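Beta-fructofuranosidase (Bifidobacterium adolescentis, PDB 6NOB) probably hydrolyses terminal beta-D-fructofuranoside bonds such as that of sucrose, releasing fructose. Local coordinates at residues F115-H121 and D588-E593; L536-V540 and F607-D611; K488-Y494 and V583-F587; C429-Y435 and T601-M605. One frame throughout, in Å; residues are numbered along the deposited sequence.

Contact 1: F115-H121 and D588-E593; sequences FGRSGAH and DRNVVE
S118 and R589 bring the two backbones closest, CA to CA 5.4 Å, where the irregular chain 115-121 passes the tight turn between strands 582-588 and 591-596. It is a worked example of how one carboxylate can organise a loop. D588 meets the amides of G119 and A120 on the syn sides of OD1 and OD2 respectively, while the anti lone pair of OD2 takes H121 ND1 at 2.8 Å. Its CG lies anti to the backbone N (chi1 -176°), which carries the carboxylate to these donors, nearly coplanar with the imidazole. The other end of the ring is held as well: H121 NE2 donates to E593 OE2 at 2.6 Å, and V591 CG1 covers one face, 3.8 Å from the ring centroid. With carboxylates at both nitrogens, the imidazole is likely to lean toward its cationic form. If D588 were an alanine, the amides of G119 and A120 would probably lose the carboxylate they share and H121 ND1 its partner, giving the ring more freedom to turn. Farther along, R589 bends its chain so that NE reaches R117 O at 2.9 Å, nearly straight at 164° and in the guanidinium plane. Around this contact, strand 468-481 packs on H121 through M471 and L474, R476 of that strand salt-bridges E593, and strand 601-606 lies beside strand 591-596.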
# COMPACT_ATOMS: atom_id res chain seq x y z
N PHE A 115 -14.43 -3.35 -16.23
CA PHE A 115 -13.13 -3.59 -16.85
C PHE A 115 -12.12 -2.56 -16.36
O PHE A 115 -12.41 -1.36 -16.29
CB PHE A 115 -13.26 -3.53 -18.38
CG PHE A 115 -11.96 -3.72 -19.11
CD1 PHE A 115 -11.25 -4.91 -19.02
CD2 PHE A 115 -11.45 -2.71 -19.92
CE1 PHE A 115 -10.06 -5.08 -19.70
CE2 PHE A 115 -10.26 -2.87 -20.60
CZ PHE A 115 -9.56 -4.06 -20.50
N GLY A 116 -10.93 -3.04 -15.98
CA GLY A 116 -9.92 -2.20 -15.38
C GLY A 116 -9.83 -2.30 -13.87
O GLY A 116 -8.92 -1.71 -13.28
N ARG A 117 -10.75 -3.02 -13.23
CA ARG A 117 -10.74 -3.22 -11.79
C ARG A 117 -10.45 -4.68 -11.47
O ARG A 117 -10.75 -5.58 -12.26
CB ARG A 117 -12.07 -2.82 -11.16
CG ARG A 117 -12.61 -1.47 -11.62
CD ARG A 117 -13.51 -0.84 -10.57
NE ARG A 117 -12.77 -0.49 -9.36
CZ ARG A 117 -13.14 0.46 -8.50
NH1 ARG A 117 -12.40 0.71 -7.43
NH2 ARG A 117 -14.25 1.15 -8.72
N SER A 118 -9.84 -4.90 -10.31
CA SER A 118 -9.65 -6.26 -9.82
C SER A 118 -10.91 -6.74 -9.11
O SER A 118 -11.80 -5.96 -8.76
CB SER A 118 -8.46 -6.32 -8.86
OG SER A 118 -8.76 -5.67 -7.64
N GLY A 119 -10.98 -8.05 -8.90
CA GLY A 119 -12.15 -8.64 -8.27
C GLY A 119 -11.99 -8.96 -6.80
O GLY A 119 -12.99 -9.03 -6.08
N ALA A 120 -10.75 -9.16 -6.34
CA ALA A 120 -10.51 -9.64 -4.98
C ALA A 120 -9.47 -8.84 -4.21
O ALA A 120 -9.19 -9.19 -3.06
CB ALA A 120 -10.08 -11.11 -5.00
N HIS A 121 -8.90 -7.79 -4.79
CA HIS A 121 -7.97 -6.93 -4.08
C HIS A 121 -8.69 -5.67 -3.62
O HIS A 121 -9.65 -5.22 -4.26
CB HIS A 121 -6.77 -6.56 -4.97
CG HIS A 121 -5.90 -7.72 -5.33
ND1 HIS A 121 -6.30 -8.71 -6.19
CD2 HIS A 121 -4.64 -8.03 -4.94
CE1 HIS A 121 -5.32 -9.60 -6.32
NE2 HIS A 121 -4.30 -9.21 -5.57
N ASP A 588 -5.96 -12.06 -10.76
CA ASP A 588 -7.24 -11.44 -10.41
C ASP A 588 -7.54 -10.33 -11.42
O ASP A 588 -7.41 -9.14 -11.12
CB ASP A 588 -7.20 -10.92 -8.98
CG ASP A 588 -8.53 -10.35 -8.52
OD1 ASP A 588 -9.57 -10.67 -9.15
OD2 ASP A 588 -8.54 -9.58 -7.54
N ARG A 589 -7.91 -10.73 -12.64
CA ARG A 589 -8.38 -9.84 -13.70
C ARG A 589 -7.29 -8.91 -14.23
O ARG A 589 -7.02 -8.90 -15.44
CB ARG A 589 -9.59 -9.03 -13.23
CG ARG A 589 -10.86 -9.87 -13.09
CD ARG A 589 -11.83 -9.25 -12.11
NE ARG A 589 -12.36 -7.97 -12.58
CZ ARG A 589 -13.43 -7.85 -13.36
NH1 ARG A 589 -14.09 -8.93 -13.75
NH2 ARG A 589 -13.84 -6.65 -13.75
N ASN A 590 -6.66 -8.11 -13.36
CA ASN A 590 -5.66 -7.16 -13.83
C ASN A 590 -4.42 -7.12 -12.94
O ASN A 590 -3.72 -6.10 -12.93
CB ASN A 590 -6.26 -5.75 -13.96
CG ASN A 590 -6.72 -5.18 -12.62
OD1 ASN A 590 -6.65 -5.85 -11.59
ND2 ASN A 590 -7.18 -3.94 -12.65
N VAL A 591 -4.13 -8.18 -12.20
CA VAL A 591 -2.95 -8.23 -11.34
C VAL A 591 -2.62 -9.69 -11.08
O VAL A 591 -3.51 -10.53 -10.93
CB VAL A 591 -3.18 -7.44 -10.03
CG1 VAL A 591 -4.37 -8.01 -9.25
CG2 VAL A 591 -1.92 -7.43 -9.17
N VAL A 592 -1.33 -10.00 -11.06
CA VAL A 592 -0.84 -11.34 -10.79
C VAL A 592 0.01 -11.30 -9.53
O VAL A 592 0.68 -10.30 -9.24
CB VAL A 592 -0.03 -11.91 -11.98
CG1 VAL A 592 1.34 -11.26 -12.08
CG2 VAL A 592 0.10 -13.42 -11.88
N GLU A 593 -0.05 -12.38 -8.76
CA GLU A 593 0.83 -12.58 -7.60
C GLU A 593 1.25 -14.04 -7.60
O GLU A 593 0.40 -14.94 -7.57
CB GLU A 593 0.13 -12.20 -6.29
CG GLU A 593 -0.40 -10.77 -6.26
CD GLU A 593 -0.82 -10.33 -4.88
OE1 GLU A 593 0.05 -10.22 -3.99
OE2 GLU A 593 -2.03 -10.09 -4.68

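Contact 2: L536-V540 and F607-D611; sequences LAKGV and FQGAD
F607 and A537 meet inside the C-terminal beta-sandwich of this family 32 enzyme, at a classic beta bulge in strand 532-540, where L536 and A537 both face L550. The contact illustrates how a chain leaving one sheet is pinned to the end of an inner strand of the other. Strand 601-606 ends the first sheet, and segment 607-611 then crosses the end of strand 532-540 at about 80°. From CB of F607, a first torsion of -178° sets CG opposite the backbone N and sends the ring toward A537. CD1 comes within 4.1 Å of A537 CB, and CE1 is nearer still, 3.9 Å from the same methyl. CE1 also lies 3.8 Å from A537 O, and CZ, at the tip, reaches that carbonyl oxygen too. Elsewhere the ring packs on T548 and L550 of strand 547-555 and on M460. A serine in place of F607 would probably open a gap beside A537, leaving its methyl with less aromatic cover. The backbones are joined by A610 N, which donates to K538 O at 3.0 Å, and the CA of G609 also points a hydrogen at that oxygen. At G539 there is no room for a side chain, since a CB would run into Q608 O. Two waters donate to Q608 O: one also donates to V540 O, and the other accepts from V540 N. The Q608 side chain turns onto its own chain, NE2 donating to G609 O at 2.9 Å in an almost straight bond of 168°.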
# COMPACT_ATOMS: atom_id res chain seq x y z
N LEU A 536 0.04 -17.09 -18.33
CA LEU A 536 -0.88 -16.74 -17.25
C LEU A 536 -2.05 -15.89 -17.74
O LEU A 536 -3.19 -16.08 -17.28
CB LEU A 536 -0.14 -16.01 -16.14
CG LEU A 536 1.17 -16.64 -15.65
CD1 LEU A 536 1.79 -15.80 -14.54
CD2 LEU A 536 0.94 -18.07 -15.17
N ALA A 537 -1.81 -14.96 -18.66
CA ALA A 537 -2.86 -14.08 -19.14
C ALA A 537 -2.41 -13.41 -20.43
O ALA A 537 -1.21 -13.28 -20.70
CB ALA A 537 -3.23 -13.03 -18.10
N LYS A 538 -3.39 -12.98 -21.21
CA LYS A 538 -3.17 -12.20 -22.42
C LYS A 538 -4.06 -10.97 -22.36
O LYS A 538 -5.05 -10.92 -21.63
CB LYS A 538 -3.48 -13.01 -23.69
CG LYS A 538 -2.42 -14.04 -24.05
CD LYS A 538 -3.02 -15.20 -24.84
CE LYS A 538 -2.00 -15.82 -25.77
NZ LYS A 538 -2.29 -17.26 -26.05
N GLY A 539 -3.71 -9.97 -23.16
CA GLY A 539 -4.49 -8.75 -23.21
C GLY A 539 -3.99 -7.76 -24.24
O GLY A 539 -3.54 -8.15 -25.32
N VAL A 540 -4.05 -6.48 -23.90
CA VAL A 540 -3.70 -5.41 -24.82
C VAL A 540 -3.01 -4.30 -24.04
O VAL A 540 -3.44 -3.94 -22.94
CB VAL A 540 -4.94 -4.89 -25.57
CG1 VAL A 540 -4.71 -3.49 -26.10
CG2 VAL A 540 -5.31 -5.83 -26.72
N PHE A 607 -1.11 -6.36 -14.45
CA PHE A 607 -1.17 -6.78 -15.85
C PHE A 607 -2.64 -6.92 -16.23
O PHE A 607 -3.31 -7.85 -15.77
CB PHE A 607 -0.43 -8.09 -16.06
CG PHE A 607 -0.44 -8.55 -17.49
CD1 PHE A 607 -1.44 -9.39 -17.96
CD2 PHE A 607 0.55 -8.13 -18.37
CE1 PHE A 607 -1.45 -9.81 -19.28
CE2 PHE A 607 0.54 -8.54 -19.69
CZ PHE A 607 -0.46 -9.38 -20.15
N GLN A 608 -3.13 -6.01 -17.06
CA GLN A 608 -4.54 -5.99 -17.45
C GLN A 608 -4.82 -7.12 -18.44
O GLN A 608 -4.51 -7.03 -19.62
CB GLN A 608 -4.90 -4.64 -18.06
CG GLN A 608 -6.38 -4.51 -18.41
CD GLN A 608 -7.27 -4.65 -17.19
OE1 GLN A 608 -7.24 -3.81 -16.29
NE2 GLN A 608 -8.07 -5.71 -17.16
N GLY A 609 -5.41 -8.20 -17.94
CA GLY A 609 -5.90 -9.24 -18.82
C GLY A 609 -7.17 -8.82 -19.53
O GLY A 609 -7.87 -7.89 -19.13
N ALA A 610 -7.47 -9.52 -20.62
CA ALA A 610 -8.67 -9.21 -21.39
C ALA A 610 -9.92 -9.42 -20.55
O ALA A 610 -9.95 -10.27 -19.65
CB ALA A 610 -8.73 -10.07 -22.66
N ASP A 611 -10.95 -8.64 -20.84
CA ASP A 611 -12.22 -8.80 -20.15
C ASP A 611 -12.88 -10.12 -20.57
O ASP A 611 -12.65 -10.63 -21.67
CB ASP A 611 -13.16 -7.63 -20.45
CG ASP A 611 -14.16 -7.39 -19.33
OD1 ASP A 611 -13.81 -7.61 -18.15
OD2 ASP A 611 -15.29 -6.96 -19.63
O HOH W 1 -2.37 -5.77 -20.74
O HOH W 2 -6.01 -5.66 -21.79

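Contact 3: K488-Y494 and V583-F587; sequences KPVSEVY and VEVFF
F586 fills the tight half of this contact, its ring received by three side chains from segment 488-494. P489 CG lies 3.7 Å from F586 CE1 and V493 CG1 3.9 Å from F586 CE2, so the two meta carbons each have an aliphatic neighbour. At the para position F586 CZ meets Y494 CE1 at 3.5 Å. The two aromatic rings are inclined at 54° to each other, neither stacked nor edge-to-face, and Y521 adds a true edge-to-face partner to F586. This is an interdomain seam of the kind expected in family 32 enzymes: strand 484-489 belongs to a sheet of the beta-propeller, helix 491-497 leads out of it, and strand 582-588 is part of the beta-sandwich. The polar half is more open, for K488 and Y494 are both partly exposed. Here the Y494 hydroxyl donates to E584 OE1 at an apparent 2.5 Å, a value perhaps too short to be taken literally, while E584 OE2 is bonded by the hydroxyl of Y521. K488, bent only at its last torsion (-80°), brings NZ to donate to Y494 OH at 3.1 Å, but that ammonium stops 4.2 Å from E584 OE1, beyond salt-bridge distance.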
# COMPACT_ATOMS: atom_id res chain seq x y z
N LYS A 488 3.82 -15.56 2.07
CA LYS A 488 2.80 -16.46 1.57
C LYS A 488 1.47 -15.87 1.96
O LYS A 488 1.37 -15.26 3.04
CB LYS A 488 2.97 -17.86 2.18
CG LYS A 488 2.26 -19.00 1.48
CD LYS A 488 2.45 -20.29 2.28
CE LYS A 488 2.20 -21.54 1.43
NZ LYS A 488 0.75 -21.84 1.28
N PRO A 489 0.42 -15.98 1.13
CA PRO A 489 -0.88 -15.43 1.51
C PRO A 489 -1.38 -16.04 2.81
O PRO A 489 -1.17 -17.23 3.09
CB PRO A 489 -1.79 -15.80 0.33
CG PRO A 489 -0.86 -15.96 -0.81
CD PRO A 489 0.41 -16.52 -0.24
N VAL A 490 -2.03 -15.21 3.63
CA VAL A 490 -2.56 -15.69 4.89
C VAL A 490 -3.63 -16.75 4.63
O VAL A 490 -4.22 -16.82 3.55
CB VAL A 490 -3.11 -14.54 5.75
CG1 VAL A 490 -2.01 -13.53 6.04
CG2 VAL A 490 -4.28 -13.87 5.04
N SER A 491 -3.86 -17.58 5.65
CA SER A 491 -4.80 -18.69 5.49
C SER A 491 -6.18 -18.21 5.06
O SER A 491 -6.87 -18.91 4.30
CB SER A 491 -4.89 -19.49 6.79
OG SER A 491 -5.60 -18.78 7.79
N GLU A 492 -6.59 -17.02 5.50
CA GLU A 492 -7.91 -16.51 5.14
C GLU A 492 -8.05 -16.27 3.64
O GLU A 492 -9.14 -16.44 3.09
CB GLU A 492 -8.21 -15.23 5.91
CG GLU A 492 -8.32 -15.41 7.41
CD GLU A 492 -7.00 -15.21 8.12
OE1 GLU A 492 -5.94 -15.31 7.46
OE2 GLU A 492 -7.02 -14.95 9.34
N VAL A 493 -6.96 -15.88 2.97
CA VAL A 493 -7.01 -15.69 1.52
C VAL A 493 -7.38 -16.99 0.83
O VAL A 493 -8.27 -17.03 -0.04
CB VAL A 493 -5.67 -15.13 1.01
CG1 VAL A 493 -5.51 -15.40 -0.48
CG2 VAL A 493 -5.58 -13.64 1.29
N TYR A 494 -6.72 -18.09 1.21
CA TYR A 494 -7.06 -19.39 0.65
C TYR A 494 -8.49 -19.79 0.99
O TYR A 494 -9.22 -20.31 0.13
CB TYR A 494 -6.08 -20.46 1.15
CG TYR A 494 -4.64 -20.25 0.72
CD1 TYR A 494 -4.25 -20.49 -0.59
CD2 TYR A 494 -3.68 -19.86 1.64
CE1 TYR A 494 -2.93 -20.32 -0.98
CE2 TYR A 494 -2.36 -19.69 1.26
CZ TYR A 494 -1.99 -19.92 -0.05
OH TYR A 494 -0.68 -19.75 -0.43
N VAL A 583 4.81 -23.85 -8.03
CA VAL A 583 4.39 -22.55 -8.53
C VAL A 583 2.95 -22.33 -8.12
O VAL A 583 2.06 -23.11 -8.51
CB VAL A 583 4.55 -22.44 -10.06
CG1 VAL A 583 4.01 -21.11 -10.54
CG2 VAL A 583 6.01 -22.61 -10.45
N GLU A 584 2.70 -21.30 -7.33
CA GLU A 584 1.36 -20.92 -6.89
C GLU A 584 1.03 -19.56 -7.47
O GLU A 584 1.78 -18.60 -7.27
CB GLU A 584 1.26 -20.91 -5.36
CG GLU A 584 -0.16 -20.97 -4.85
CD GLU A 584 -0.24 -21.16 -3.34
OE1 GLU A 584 0.37 -20.37 -2.59
OE2 GLU A 584 -0.92 -22.12 -2.91
N VAL A 585 -0.09 -19.47 -8.20
CA VAL A 585 -0.43 -18.28 -8.97
C VAL A 585 -1.81 -17.79 -8.55
O VAL A 585 -2.77 -18.56 -8.53
CB VAL A 585 -0.41 -18.57 -10.48
CG1 VAL A 585 -0.74 -17.30 -11.26
CG2 VAL A 585 0.93 -19.13 -10.91
N PHE A 586 -1.89 -16.50 -8.23
CA PHE A 586 -3.16 -15.78 -8.08
C PHE A 586 -3.22 -14.73 -9.19
O PHE A 586 -2.43 -13.78 -9.18
CB PHE A 586 -3.28 -15.10 -6.72
CG PHE A 586 -3.35 -16.04 -5.55
CD1 PHE A 586 -2.20 -16.61 -5.02
CD2 PHE A 586 -4.56 -16.32 -4.94
CE1 PHE A 586 -2.26 -17.46 -3.93
CE2 PHE A 586 -4.63 -17.17 -3.85
CZ PHE A 586 -3.48 -17.74 -3.35
N PHE A 587 -4.14 -14.90 -10.13
CA PHE A 587 -4.40 -13.87 -11.14
C PHE A 587 -5.82 -13.37 -10.98
O PHE A 587 -6.78 -14.15 -11.07
CB PHE A 587 -4.19 -14.39 -12.56
CG PHE A 587 -4.36 -13.32 -13.60
CD1 PHE A 587 -3.36 -12.37 -13.80
CD2 PHE A 587 -5.52 -13.23 -14.34
CE1 PHE A 587 -3.52 -11.37 -14.74
CE2 PHE A 587 -5.68 -12.22 -15.28
CZ PHE A 587 -4.68 -11.29 -15.48

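Contact 4: C429-Y435 and T601-M605; sequences CDFGTGY and TAGSM
D430 OD1 is gripped by two backbone amides, S604 N at 2.8 Å on its syn lone pair and G432 N at 3.0 Å on the anti side. The second bond closes an Asx turn within the loop, and the first ties that turn to strand 601-606, an outermost strand of its beta-sandwich sheet. The loop itself connects strands 418-428 and 435-442, which lie in different sheets of the beta-propeller, so the contact joins the two domains. The case illustrates how a buried carboxylate can be satisfied from several directions at once. D430 OD2 accepts from S604 OG, which stands above the carboxylate plane, and forms a salt bridge with R476. R476 also donates to S604 OG and makes a cation-pi contact with Y435, tying serine, aspartate and tyrosine together. Next along the loop, F431 N donates to A602 O at 2.8 Å, and the phenyl ring swings down against the strand. With chi1 at 70°, CG is tucked over the backbone, which lays one face of the ring on the CA of G603, 3.6 Å from the centroid. Neither glycine could carry a side chain as placed: a CB on G603 would run into F431 CZ, and one on G432 into S604 O. Beyond the turn T433 N makes a weak bond to S604 O, while M605 CB rests against T433 O. At the other end a single water donates to C429 O at 2.9 Å and accepts from A602 N.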
# COMPACT_ATOMS: atom_id res chain seq x y z
N CYS A 429 11.70 -8.32 -1.50
CA CYS A 429 10.44 -8.91 -1.04
C CYS A 429 9.61 -9.46 -2.19
O CYS A 429 8.83 -10.40 -2.00
CB CYS A 429 9.61 -7.88 -0.28
SG CYS A 429 10.32 -7.28 1.27
N ASP A 430 9.76 -8.89 -3.39
CA ASP A 430 8.90 -9.22 -4.52
C ASP A 430 9.70 -9.03 -5.80
O ASP A 430 10.18 -7.92 -6.06
CB ASP A 430 7.65 -8.34 -4.53
CG ASP A 430 6.57 -8.86 -5.45
OD1 ASP A 430 6.77 -8.80 -6.69
OD2 ASP A 430 5.54 -9.34 -4.95
N PHE A 431 9.85 -10.10 -6.58
CA PHE A 431 10.70 -10.05 -7.76
C PHE A 431 9.98 -9.54 -9.01
O PHE A 431 10.56 -9.59 -10.10
CB PHE A 431 11.34 -11.43 -8.02
CG PHE A 431 10.38 -12.50 -8.50
CD1 PHE A 431 10.07 -12.61 -9.85
CD2 PHE A 431 9.85 -13.42 -7.61
CE1 PHE A 431 9.20 -13.60 -10.30
CE2 PHE A 431 8.99 -14.42 -8.05
CZ PHE A 431 8.66 -14.51 -9.40
N GLY A 432 8.76 -9.04 -8.87
CA GLY A 432 8.09 -8.37 -9.97
C GLY A 432 8.41 -6.89 -10.00
O GLY A 432 9.57 -6.50 -9.84
N THR A 433 7.39 -6.05 -10.19
CA THR A 433 7.58 -4.61 -10.12
C THR A 433 6.29 -3.95 -9.66
O THR A 433 5.19 -4.40 -9.99
CB THR A 433 8.03 -4.01 -11.45
OG1 THR A 433 8.32 -2.62 -11.28
CG2 THR A 433 6.96 -4.18 -12.52
N GLY A 434 6.43 -2.88 -8.88
CA GLY A 434 5.30 -2.11 -8.43
C GLY A 434 4.73 -2.52 -7.09
O GLY A 434 3.82 -1.85 -6.58
N TYR A 435 5.22 -3.61 -6.51
CA TYR A 435 4.87 -3.98 -5.14
C TYR A 435 5.64 -3.06 -4.21
O TYR A 435 6.86 -3.19 -4.07
CB TYR A 435 5.19 -5.45 -4.89
CG TYR A 435 4.90 -5.93 -3.49
CD1 TYR A 435 3.62 -6.30 -3.11
CD2 TYR A 435 5.92 -6.05 -2.55
CE1 TYR A 435 3.34 -6.76 -1.83
CE2 TYR A 435 5.66 -6.51 -1.27
CZ TYR A 435 4.37 -6.86 -0.91
OH TYR A 435 4.11 -7.31 0.36
N THR A 601 10.24 -17.31 -2.62
CA THR A 601 10.24 -16.01 -3.27
C THR A 601 8.83 -15.72 -3.77
O THR A 601 8.06 -16.64 -4.06
CB THR A 601 11.25 -15.96 -4.43
OG1 THR A 601 11.36 -14.62 -4.92
CG2 THR A 601 10.83 -16.88 -5.56
N ALA A 602 8.49 -14.44 -3.83
CA ALA A 602 7.19 -13.99 -4.30
C ALA A 602 7.39 -12.95 -5.40
O ALA A 602 8.32 -12.15 -5.33
CB ALA A 602 6.36 -13.39 -3.17
N GLY A 603 6.52 -12.98 -6.41
CA GLY A 603 6.61 -12.04 -7.51
C GLY A 603 5.25 -11.61 -8.02
O GLY A 603 4.37 -12.45 -8.24
N SER A 604 5.07 -10.31 -8.24
CA SER A 604 3.75 -9.77 -8.56
C SER A 604 3.90 -8.47 -9.33
O SER A 604 4.93 -7.79 -9.25
CB SER A 604 2.92 -9.56 -7.29
OG SER A 604 3.57 -8.66 -6.41
N MET A 605 2.84 -8.13 -10.07
CA MET A 605 2.80 -6.90 -10.86
C MET A 605 1.41 -6.73 -11.45
O MET A 605 0.64 -7.70 -11.57
CB MET A 605 3.84 -6.91 -11.99
CG MET A 605 3.50 -7.86 -13.13
SD MET A 605 4.78 -7.92 -14.39
CE MET A 605 6.15 -8.59 -13.45
O HOH W 3 10.27 -12.87 -1.83

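How the contacts relate
Contacts 1, 3 and 4 lie where the beta-sandwich meets the propeller and the loop before its first strand; contact 2 lies within the sandwich. The first segments come in the order 115-121, 429-435, 488-494 and 536-540; their partners all lie between 583 and 611, so distant parts of the sequence converge on one region. Strands 582-588, 591-596 and 601-606 are successive neighbours in one sheet and serve contacts 3, 1 and 4. Contact 2 continues from the last of them to the other sheet, its centre about 10 Å from that of contact 1 and 20 Å from that of contact 3. R476 links contacts 1 and 4 through E593, D430 and S604, so these two share one arginine across the seam.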